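Local coordinates for protein alkaline phosphatase (Thermus thermophilus, PDB 7KWD) that probably hydrolyses phosphate monoesters as a homodimeric alkaline phosphatase that carries zinc and magnesium ions, at residues Y86-Y91 and E480-I485; H230-I235 and Q240-P245; E350-V355 and K366-A371. All blocks are in the same frame, centred on the assembly; numbering follows the deposited sequence.

Contact 1. Residues Y86-Y91 and E480-I485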
loop_
_atom_site.group_PDB
_atom_site.type_symbol
_atom_site.label_atom_id
_atom_site.label_comp_id
_atom_site.label_asym_id
_atom_site.label_seq_id
_atom_site.Cartn_x
_atom_site.Cartn_y
_atom_site.Cartn_z
ATOM N N TYR A 86 -4.212 -11.342 -6.691
ATOM C CA TYR A 86 -3.466 -12.284 -7.510
ATOM C C TYR A 86 -4.377 -13.071 -8.450
ATOM O O TYR A 86 -5.532 -13.390 -8.144
ATOM C CB TYR A 86 -2.651 -13.232 -6.649
ATOM C CG TYR A 86 -3.354 -13.984 -5.554
ATOM C CD1 TYR A 86 -3.972 -15.203 -5.796
ATOM C CD2 TYR A 86 -3.307 -13.524 -4.251
ATOM C CE1 TYR A 86 -4.574 -15.921 -4.755
ATOM C CE2 TYR A 86 -3.890 -14.217 -3.231
ATOM C CZ TYR A 86 -4.523 -15.418 -3.489
ATOM O OH TYR A 86 -5.097 -16.108 -2.458
ATOM N N SER A 87 -3.845 -13.361 -9.631
ATOM C CA SER A 87 -4.570 -14.145 -10.624
ATOM C C SER A 87 -4.186 -15.622 -10.462
ATOM O O SER A 87 -3.514 -16.003 -9.496
ATOM C CB SER A 87 -4.262 -13.611 -12.023
ATOM O OG SER A 87 -2.875 -13.659 -12.258
ATOM N N LEU A 88 -4.558 -16.462 -11.430
ATOM C CA LEU A 88 -4.462 -17.912 -11.229
ATOM C C LEU A 88 -3.011 -18.400 -11.155
ATOM O O LEU A 88 -2.705 -19.313 -10.369
ATOM C CB LEU A 88 -5.220 -18.627 -12.342
ATOM C CG LEU A 88 -5.313 -20.154 -12.287
ATOM C CD1 LEU A 88 -5.726 -20.637 -10.911
ATOM C CD2 LEU A 88 -6.306 -20.580 -13.361
ATOM N N THR A 89 -2.115 -17.810 -11.960
ATOM C CA THR A 89 -0.722 -18.230 -12.034
ATOM C C THR A 89 0.283 -17.128 -11.705
ATOM O O THR A 89 1.489 -17.385 -11.769
ATOM C CB THR A 89 -0.382 -18.773 -13.440
ATOM O OG1 THR A 89 -0.492 -17.737 -14.422
ATOM C CG2 THR A 89 -1.307 -19.878 -13.799
ATOM N N SER A 90 -0.168 -15.936 -11.302
ATOM C CA SER A 90 0.747 -14.832 -11.043
ATOM C C SER A 90 0.288 -14.026 -9.845
ATOM O O SER A 90 -0.872 -13.605 -9.788
ATOM C CB SER A 90 0.830 -13.882 -12.231
ATOM O OG SER A 90 1.551 -12.726 -11.866
ATOM N N TYR A 91 1.203 -13.757 -8.932
ATOM C CA TYR A 91 0.891 -12.894 -7.803
ATOM C C TYR A 91 0.687 -11.451 -8.188
ATOM O O TYR A 91 0.305 -10.670 -7.323
ATOM C CB TYR A 91 1.986 -13.016 -6.769
ATOM C CG TYR A 91 1.711 -14.254 -6.012
ATOM C CD1 TYR A 91 0.747 -14.243 -5.068
ATOM C CD2 TYR A 91 2.314 -15.459 -6.314
ATOM C CE1 TYR A 91 0.428 -15.310 -4.405
ATOM C CE2 TYR A 91 1.977 -16.571 -5.620
ATOM C CZ TYR A 91 1.019 -16.470 -4.650
ATOM O OH TYR A 91 0.549 -17.519 -3.855
ATOM N N GLU A 480 -2.087 -25.424 -11.369
ATOM C CA GLU A 480 -1.269 -26.384 -12.104
ATOM C C GLU A 480 -1.868 -26.658 -13.477
ATOM O O GLU A 480 -1.140 -26.731 -14.473
ATOM C CB GLU A 480 -1.096 -27.680 -11.288
ATOM C CG GLU A 480 -0.187 -27.567 -10.043
ATOM C CD GLU A 480 1.313 -27.314 -10.364
ATOM O OE1 GLU A 480 1.888 -28.005 -11.254
ATOM O OE2 GLU A 480 1.920 -26.415 -9.714
ATOM N N GLU A 481 -3.192 -26.749 -13.581
ATOM C CA GLU A 481 -3.759 -26.940 -14.915
ATOM C C GLU A 481 -3.363 -25.794 -15.816
ATOM O O GLU A 481 -2.977 -26.001 -16.971
ATOM C CB GLU A 481 -5.283 -27.053 -14.868
ATOM C CG GLU A 481 -5.812 -28.431 -14.562
ATOM C CD GLU A 481 -7.290 -28.420 -14.153
ATOM O OE1 GLU A 481 -7.774 -27.402 -13.599
ATOM O OE2 GLU A 481 -7.984 -29.430 -14.386
ATOM N N ALA A 482 -3.439 -24.566 -15.287
ATOM C CA ALA A 482 -3.190 -23.368 -16.078
ATOM C C ALA A 482 -1.731 -23.277 -16.492
ATOM O O ALA A 482 -1.419 -22.893 -17.622
ATOM C CB ALA A 482 -3.587 -22.130 -15.267
ATOM N N LEU A 483 -0.830 -23.631 -15.589
ATOM C CA LEU A 483 0.589 -23.566 -15.905
ATOM C C LEU A 483 0.948 -24.533 -17.032
ATOM O O LEU A 483 1.772 -24.209 -17.897
ATOM C CB LEU A 483 1.397 -23.871 -14.658
ATOM C CG LEU A 483 1.467 -22.759 -13.615
ATOM C CD1 LEU A 483 2.138 -23.321 -12.363
ATOM C CD2 LEU A 483 2.227 -21.536 -14.113
ATOM N N GLU A 484 0.340 -25.723 -17.031
ATOM C CA GLU A 484 0.546 -26.685 -18.113
ATOM C C GLU A 484 0.106 -26.090 -19.443
ATOM O O GLU A 484 0.830 -26.179 -20.437
ATOM C CB GLU A 484 -0.223 -27.974 -17.820
ATOM C CG GLU A 484 0.351 -29.282 -18.453
ATOM C CD GLU A 484 1.895 -29.374 -18.448
ATOM O OE1 GLU A 484 2.521 -29.406 -17.365
ATOM O OE2 GLU A 484 2.494 -29.417 -19.545
ATOM N N ILE A 485 -1.082 -25.479 -19.478
ATOM C CA ILE A 485 -1.568 -24.836 -20.700
ATOM C C ILE A 485 -0.602 -23.767 -21.151
ATOM O O ILE A 485 -0.320 -23.624 -22.346
ATOM C CB ILE A 485 -2.980 -24.266 -20.474
ATOM C CG1 ILE A 485 -3.971 -25.406 -20.246
ATOM C CG2 ILE A 485 -3.419 -23.413 -21.642
ATOM C CD1 ILE A 485 -5.285 -24.953 -19.625
#

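Contact 2. Residues H230-I235 and Q240-P245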
loop_
_atom_site.group_PDB
_atom_site.type_symbol
_atom_site.label_atom_id
_atom_site.label_comp_id
_atom_site.label_asym_id
_atom_site.label_seq_id
_atom_site.Cartn_x
_atom_site.Cartn_y
_atom_site.Cartn_z
ATOM N N HIS A 230 -8.205 6.142 -25.378
ATOM C CA HIS A 230 -8.744 6.436 -24.051
ATOM C C HIS A 230 -9.130 7.906 -23.938
ATOM O O HIS A 230 -8.579 8.773 -24.620
ATOM C CB HIS A 230 -7.726 6.129 -22.969
ATOM C CG HIS A 230 -7.184 4.747 -23.036
ATOM N ND1 HIS A 230 -7.991 3.641 -22.956
ATOM C CD2 HIS A 230 -5.919 4.286 -23.154
ATOM C CE1 HIS A 230 -7.248 2.550 -23.043
ATOM N NE2 HIS A 230 -5.986 2.915 -23.150
ATOM N N VAL A 231 -10.108 8.180 -23.086
ATOM C CA VAL A 231 -10.461 9.576 -22.788
ATOM C C VAL A 231 -9.273 10.243 -22.116
ATOM O O VAL A 231 -8.552 9.585 -21.340
ATOM C CB VAL A 231 -11.711 9.647 -21.890
ATOM C CG1 VAL A 231 -12.122 11.083 -21.645
ATOM C CG2 VAL A 231 -12.830 8.860 -22.537
ATOM N N PRO A 232 -8.989 11.511 -22.408
ATOM C CA PRO A 232 -7.853 12.177 -21.763
ATOM C C PRO A 232 -7.943 12.180 -20.236
ATOM O O PRO A 232 -9.024 12.265 -19.642
ATOM C CB PRO A 232 -7.915 13.609 -22.324
ATOM C CG PRO A 232 -8.580 13.453 -23.684
ATOM C CD PRO A 232 -9.564 12.307 -23.517
ATOM N N TYR A 233 -6.762 12.154 -19.617
ATOM C CA TYR A 233 -6.650 12.383 -18.183
ATOM C C TYR A 233 -7.378 13.648 -17.747
ATOM O O TYR A 233 -7.373 14.667 -18.454
ATOM C CB TYR A 233 -5.190 12.504 -17.798
ATOM C CG TYR A 233 -4.361 11.278 -17.959
ATOM C CD1 TYR A 233 -4.465 10.232 -17.047
ATOM C CD2 TYR A 233 -3.421 11.177 -18.996
ATOM C CE1 TYR A 233 -3.651 9.089 -17.171
ATOM C CE2 TYR A 233 -2.626 10.056 -19.131
ATOM C CZ TYR A 233 -2.752 9.009 -18.217
ATOM O OH TYR A 233 -1.984 7.876 -18.316
ATOM N N GLU A 234 -7.965 13.587 -16.553
ATOM C CA GLU A 234 -8.533 14.785 -15.935
ATOM C C GLU A 234 -7.569 15.981 -15.967
ATOM O O GLU A 234 -7.984 17.109 -16.244
ATOM C CB GLU A 234 -8.944 14.480 -14.493
ATOM C CG GLU A 234 -9.481 15.677 -13.712
ATOM C CD GLU A 234 -10.794 16.244 -14.240
ATOM O OE1 GLU A 234 -11.513 15.600 -15.051
ATOM O OE2 GLU A 234 -11.098 17.388 -13.852
ATOM N N ILE A 235 -6.287 15.766 -15.679
ATOM C CA ILE A 235 -5.392 16.923 -15.634
ATOM C C ILE A 235 -5.358 17.619 -16.991
ATOM O O ILE A 235 -5.269 18.847 -17.074
ATOM C CB ILE A 235 -3.985 16.503 -15.160
ATOM C CG1 ILE A 235 -3.169 17.751 -14.813
ATOM C CG2 ILE A 235 -3.259 15.639 -16.190
ATOM C CD1 ILE A 235 -1.821 17.473 -14.189
ATOM N N GLN A 240 -5.857 21.905 -20.174
ATOM C CA GLN A 240 -5.489 22.073 -21.565
ATOM C C GLN A 240 -6.704 22.217 -22.465
ATOM O O GLN A 240 -6.577 22.060 -23.674
ATOM C CB GLN A 240 -4.630 20.905 -22.058
ATOM C CG GLN A 240 -3.422 20.645 -21.234
ATOM C CD GLN A 240 -2.425 21.787 -21.308
ATOM O OE1 GLN A 240 -2.274 22.411 -22.358
ATOM N NE2 GLN A 240 -1.724 22.060 -20.185
ATOM N N GLY A 241 -7.886 22.444 -21.895
ATOM C CA GLY A 241 -9.046 22.795 -22.673
ATOM C C GLY A 241 -9.557 21.738 -23.619
ATOM O O GLY A 241 -10.260 22.068 -24.568
ATOM N N LEU A 242 -9.237 20.469 -23.391
ATOM C CA LEU A 242 -9.668 19.434 -24.320
ATOM C C LEU A 242 -11.177 19.258 -24.216
ATOM O O LEU A 242 -11.738 19.206 -23.115
ATOM C CB LEU A 242 -8.945 18.124 -24.047
ATOM C CG LEU A 242 -7.447 18.250 -23.899
ATOM C CD1 LEU A 242 -6.829 16.894 -23.651
ATOM C CD2 LEU A 242 -6.827 18.868 -25.132
ATOM N N GLY A 243 -11.835 19.204 -25.374
ATOM C CA GLY A 243 -13.275 19.074 -25.440
ATOM C C GLY A 243 -13.734 17.640 -25.269
ATOM O O GLY A 243 -14.317 17.040 -26.188
ATOM N N VAL A 244 -13.458 17.080 -24.103
ATOM C CA VAL A 244 -13.862 15.713 -23.766
ATOM C C VAL A 244 -14.636 15.784 -22.461
ATOM O O VAL A 244 -14.462 16.710 -21.654
ATOM C CB VAL A 244 -12.638 14.756 -23.650
ATOM C CG1 VAL A 244 -11.956 14.682 -24.976
ATOM C CG2 VAL A 244 -11.658 15.245 -22.585
ATOM N N PRO A 245 -15.515 14.802 -22.220
ATOM C CA PRO A 245 -16.284 14.834 -20.969
ATOM C C PRO A 245 -15.420 14.384 -19.803
ATOM O O PRO A 245 -14.415 13.688 -19.974
ATOM C CB PRO A 245 -17.446 13.874 -21.225
ATOM C CG PRO A 245 -16.976 12.950 -22.327
ATOM C CD PRO A 245 -15.824 13.612 -23.044
HETATM O O HOH W 1 -11.668 13.472 -18.593
#

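Contact 3. Residues E350-V355 and K366-A371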
loop_
_atom_site.group_PDB
_atom_site.type_symbol
_atom_site.label_atom_id
_atom_site.label_comp_id
_atom_site.label_asym_id
_atom_site.label_seq_id
_atom_site.Cartn_x
_atom_site.Cartn_y
_atom_site.Cartn_z
ATOM N N GLU A 350 1.682 12.172 -20.896
ATOM C CA GLU A 350 1.117 11.733 -22.171
ATOM C C GLU A 350 0.875 12.913 -23.082
ATOM O O GLU A 350 1.126 12.846 -24.293
ATOM C CB GLU A 350 -0.187 10.974 -21.915
ATOM C CG GLU A 350 -1.056 10.726 -23.143
ATOM C CD GLU A 350 -2.332 9.946 -22.800
ATOM O OE1 GLU A 350 -3.413 10.570 -22.702
ATOM O OE2 GLU A 350 -2.250 8.713 -22.614
ATOM N N HIS A 351 0.383 14.005 -22.510
ATOM C CA HIS A 351 0.135 15.206 -23.297
ATOM C C HIS A 351 1.440 15.890 -23.655
ATOM O O HIS A 351 1.653 16.261 -24.814
ATOM C CB HIS A 351 -0.774 16.111 -22.507
ATOM C CG HIS A 351 -1.145 17.366 -23.207
ATOM N ND1 HIS A 351 -2.234 17.451 -24.042
ATOM C CD2 HIS A 351 -0.594 18.600 -23.166
ATOM C CE1 HIS A 351 -2.341 18.689 -24.480
ATOM N NE2 HIS A 351 -1.363 19.407 -23.960
ATOM N N MET A 352 2.352 16.005 -22.689
ATOM C CA MET A 352 3.692 16.492 -22.984
ATOM C C MET A 352 4.293 15.740 -24.163
ATOM O O MET A 352 4.746 16.352 -25.131
ATOM C CB MET A 352 4.580 16.371 -21.744
ATOM C CG MET A 352 4.161 17.345 -20.612
ATOM S SD MET A 352 4.953 17.056 -18.991
ATOM C CE MET A 352 6.706 17.345 -19.501
ATOM N N LEU A 353 4.294 14.405 -24.108
ATOM C CA LEU A 353 4.869 13.630 -25.201
ATOM C C LEU A 353 4.178 13.971 -26.519
ATOM O O LEU A 353 4.823 14.111 -27.563
ATOM C CB LEU A 353 4.745 12.148 -24.906
ATOM C CG LEU A 353 5.950 11.348 -24.435
ATOM C CD1 LEU A 353 7.139 12.195 -24.044
ATOM C CD2 LEU A 353 5.571 10.422 -23.257
ATOM N N ARG A 354 2.865 14.123 -26.488
ATOM C CA ARG A 354 2.142 14.493 -27.698
ATOM C C ARG A 354 2.627 15.843 -28.213
ATOM O O ARG A 354 2.947 15.993 -29.392
ATOM C CB ARG A 354 0.657 14.483 -27.369
ATOM C CG ARG A 354 -0.309 14.510 -28.492
ATOM C CD ARG A 354 -1.715 14.479 -27.885
ATOM N NE ARG A 354 -2.016 13.188 -27.255
ATOM C CZ ARG A 354 -2.679 13.007 -26.102
ATOM N NH1 ARG A 354 -3.138 14.041 -25.368
ATOM N NH2 ARG A 354 -2.883 11.758 -25.681
ATOM N N VAL A 355 2.753 16.819 -27.317
ATOM C CA VAL A 355 3.199 18.159 -27.681
ATOM C C VAL A 355 4.606 18.132 -28.263
ATOM O O VAL A 355 4.924 18.853 -29.217
ATOM C CB VAL A 355 3.154 19.077 -26.441
ATOM C CG1 VAL A 355 4.164 20.200 -26.618
ATOM C CG2 VAL A 355 1.778 19.584 -26.186
ATOM N N LYS A 366 12.798 20.926 -21.990
ATOM C CA LYS A 366 12.943 21.809 -20.841
ATOM C C LYS A 366 11.766 22.764 -20.735
ATOM O O LYS A 366 11.233 22.991 -19.641
ATOM C CB LYS A 366 14.283 22.546 -20.956
ATOM C CG LYS A 366 14.633 23.438 -19.796
ATOM C CD LYS A 366 16.117 23.910 -19.823
ATOM C CE LYS A 366 17.084 22.843 -20.337
ATOM N NZ LYS A 366 18.489 23.038 -19.890
ATOM N N GLU A 367 11.311 23.297 -21.862
ATOM C CA GLU A 367 10.180 24.209 -21.801
ATOM C C GLU A 367 8.903 23.468 -21.435
ATOM O O GLU A 367 8.065 24.003 -20.696
ATOM C CB GLU A 367 10.020 24.943 -23.131
ATOM C CG GLU A 367 8.750 25.765 -23.264
ATOM C CD GLU A 367 8.553 26.801 -22.170
ATOM O OE1 GLU A 367 9.492 27.054 -21.369
ATOM O OE2 GLU A 367 7.438 27.363 -22.123
ATOM N N ALA A 368 8.734 22.238 -21.940
ATOM C CA ALA A 368 7.530 21.465 -21.631
ATOM C C ALA A 368 7.437 21.164 -20.136
ATOM O O ALA A 368 6.385 21.361 -19.517
ATOM C CB ALA A 368 7.516 20.172 -22.444
ATOM N N PHE A 369 8.542 20.724 -19.535
ATOM C CA PHE A 369 8.556 20.496 -18.094
ATOM C C PHE A 369 8.290 21.776 -17.307
ATOM O O PHE A 369 7.585 21.745 -16.285
ATOM C CB PHE A 369 9.888 19.887 -17.688
ATOM C CG PHE A 369 9.917 18.397 -17.808
ATOM C CD1 PHE A 369 10.073 17.809 -19.041
ATOM C CD2 PHE A 369 9.788 17.586 -16.682
ATOM C CE1 PHE A 369 10.097 16.431 -19.162
ATOM C CE2 PHE A 369 9.817 16.211 -16.793
ATOM C CZ PHE A 369 9.969 15.630 -18.042
ATOM N N ARG A 370 8.863 22.905 -17.745
ATOM C CA ARG A 370 8.591 24.182 -17.097
ATOM C C ARG A 370 7.108 24.511 -17.163
ATOM O O ARG A 370 6.481 24.835 -16.151
ATOM C CB ARG A 370 9.412 25.293 -17.767
ATOM C CG ARG A 370 9.633 26.583 -16.937
ATOM C CD ARG A 370 9.963 27.809 -17.835
ATOM N NE ARG A 370 8.916 28.041 -18.835
ATOM C CZ ARG A 370 7.694 28.482 -18.541
ATOM N NH1 ARG A 370 7.392 28.763 -17.286
ATOM N NH2 ARG A 370 6.772 28.641 -19.487
ATOM N N ALA A 371 6.527 24.443 -18.345
ATOM C CA ALA A 371 5.166 24.920 -18.496
ATOM C C ALA A 371 4.129 23.964 -17.921
ATOM O O ALA A 371 3.113 24.413 -17.394
ATOM C CB ALA A 371 4.883 25.164 -19.976
#

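Contact 1. Residues Y86-Y91 and E480-I485
Ala482 and Leu483, on the C-terminal helix 479-487, meet Leu88 and Thr89 at the bend of the loop between strand 80-84 and helix 95-104. Everything that touches is carbon. The methyl CB of Ala482 points at the loop and takes two partners: CG2 of Thr89 at 3.5 Å and, beside it, CD2 of Leu88 at 3.7 Å. Leu483 arrives differently. It leaves the helix at an angle to the loop, and it is the end of the side chain that closes in, with CD2 lying 3.9 Å from CB of Thr89. Thr89 and Leu483 run antiparallel, flank against flank. Thr89 offers its methyl rather than its hydroxyl to Ala482: with OG1 lodged between the backbone N and the carbonyl carbon (chi1 65°), CG2 is left within reach of both the Ala482 methyl and Leu483 CD2.

No hydrogen bond joins the two segments; each keeps its bonds to itself and its own surroundings. Ser87 N donates to Ser90 O over 3.0 Å, tying together the residues that flank Leu88 and Thr89, while the Leu88 backbone bonds to that of Thr108. The second subunit closes in here as well: its Leu333 packs on Thr89, and its Ser336 OG is hydrogen-bonded to Tyr91 N. Val109 and Met477 of the same chain also pack on Ala482.

Between the two segments the attraction is van der Waals and hydrophobic, so it probably depends on close fit rather than on directed bonds, at a loop that itself belongs to the dimer interface.

Contact 2. Residues H230-I235 and Q240-P245
Gln240, the first residue to leave helical geometry after helix 234-239, still lies near Ile235, its N 4.4 Å from Ile235 O; its side-chain NE2 is bonded to Arg346 O. Two residues on, Leu242 points back at 230-235 and sets CD1 3.7 Å from CB of Pro232. Gly243 then centres an inverse gamma turn, closed by a weak bond from Val244 N to Leu242 O of 2.9 Å. Beyond it, Val244 straddles one end of the Pro232 ring. Its CG1 comes to 3.7 Å from Pro232 CD, and CG2 lies equally close to that atom, while CB also approaches CG1 of Val231. A glycine in place of Pro232 would probably leave Leu242 CD1 and both Val244 methyls facing a gap where the ring now sits. Pro245 brings its carbonyl: one water donates to Pro245 O and to Pro232 O, 3.1 Å from each, and so bridges the two backbones. After the helix the chain thus doubles back, and 242-245 pack on the residues that lead into helix 234-239, with Tyr233 at the N-cap position and packed on helices 273-280 and 283-306, while the Val231 backbone bonds to that of Thr141, just beyond strand 135-140.

Contact 3. Residues E350-V355 and K366-A371
Glu367 OE1 accepts the shortest side-chain bond here, from Arg370 NE at 2.8 Å, while Met352 meets the neighbouring Phe369 in a Met-aromatic contact that joins helices 349-356 and 362-373. The NE bond is nearly straight (164°). Arg370 NH2 reaches Glu367 OE2 over 3.0 Å, making the grip side-on, one nitrogen to each oxygen, with both oxygens met on their syn sides and close to the guanidinium plane. This salt bridge links residues three apart within helix 362-373 and does not cross to the other helix. Helix 349-356 has a looser counterpart, a weak bond of 3.3 Å from Arg354 NH2 to Glu350 OE1; Arg273 forms a salt bridge with OE2 of the same carboxylate.

Between the helices the work falls to one long side chain. Met352 points across, and Met352 CE ends 3.9 Å from Ala368 C, the carbonyl carbon. Phe369 starts out pointing away from the other helix, yet its ring comes back within reach, and the Met352 chain meets the Phe369 side chain roughly perpendicularly. A bend at chi3 (62°) turns the terminal methyl of Met352 onto one ring face. Met409, on helix 406-412, packs against both Met352 and Phe369, so a third helix closes on the pair.

The sulfur stands back above the same ring, SD 5.1 Å from the Phe369 centroid, and the methyl makes the close CH-pi approach: CE is 3.6 Å from that centroid, 20° off the ring normal, and displaced toward the CD1-CE1 edge.

Overall arrangement
Contact 1 brackets the other two along the chain: it pairs a loop following strand 80-84 with the C-terminal helix 479-487; within that span contact 2 closes before contact 3 opens. In space it stands well apart, its centre 37 Å from that of contact 2 and 41 Å from that of contact 3, and it alone of the three borders the second subunit. Contacts 2 and 3 have centres 16 Å apart and share helix 349-356: its His351 and Glu350 meet Gln240 and Tyr233, and its Met352 meets helix 362-373. The two form a neighbouring set extending outward from 230-235, where the Val231 side chain is about 12 Å from the bound magnesium ion.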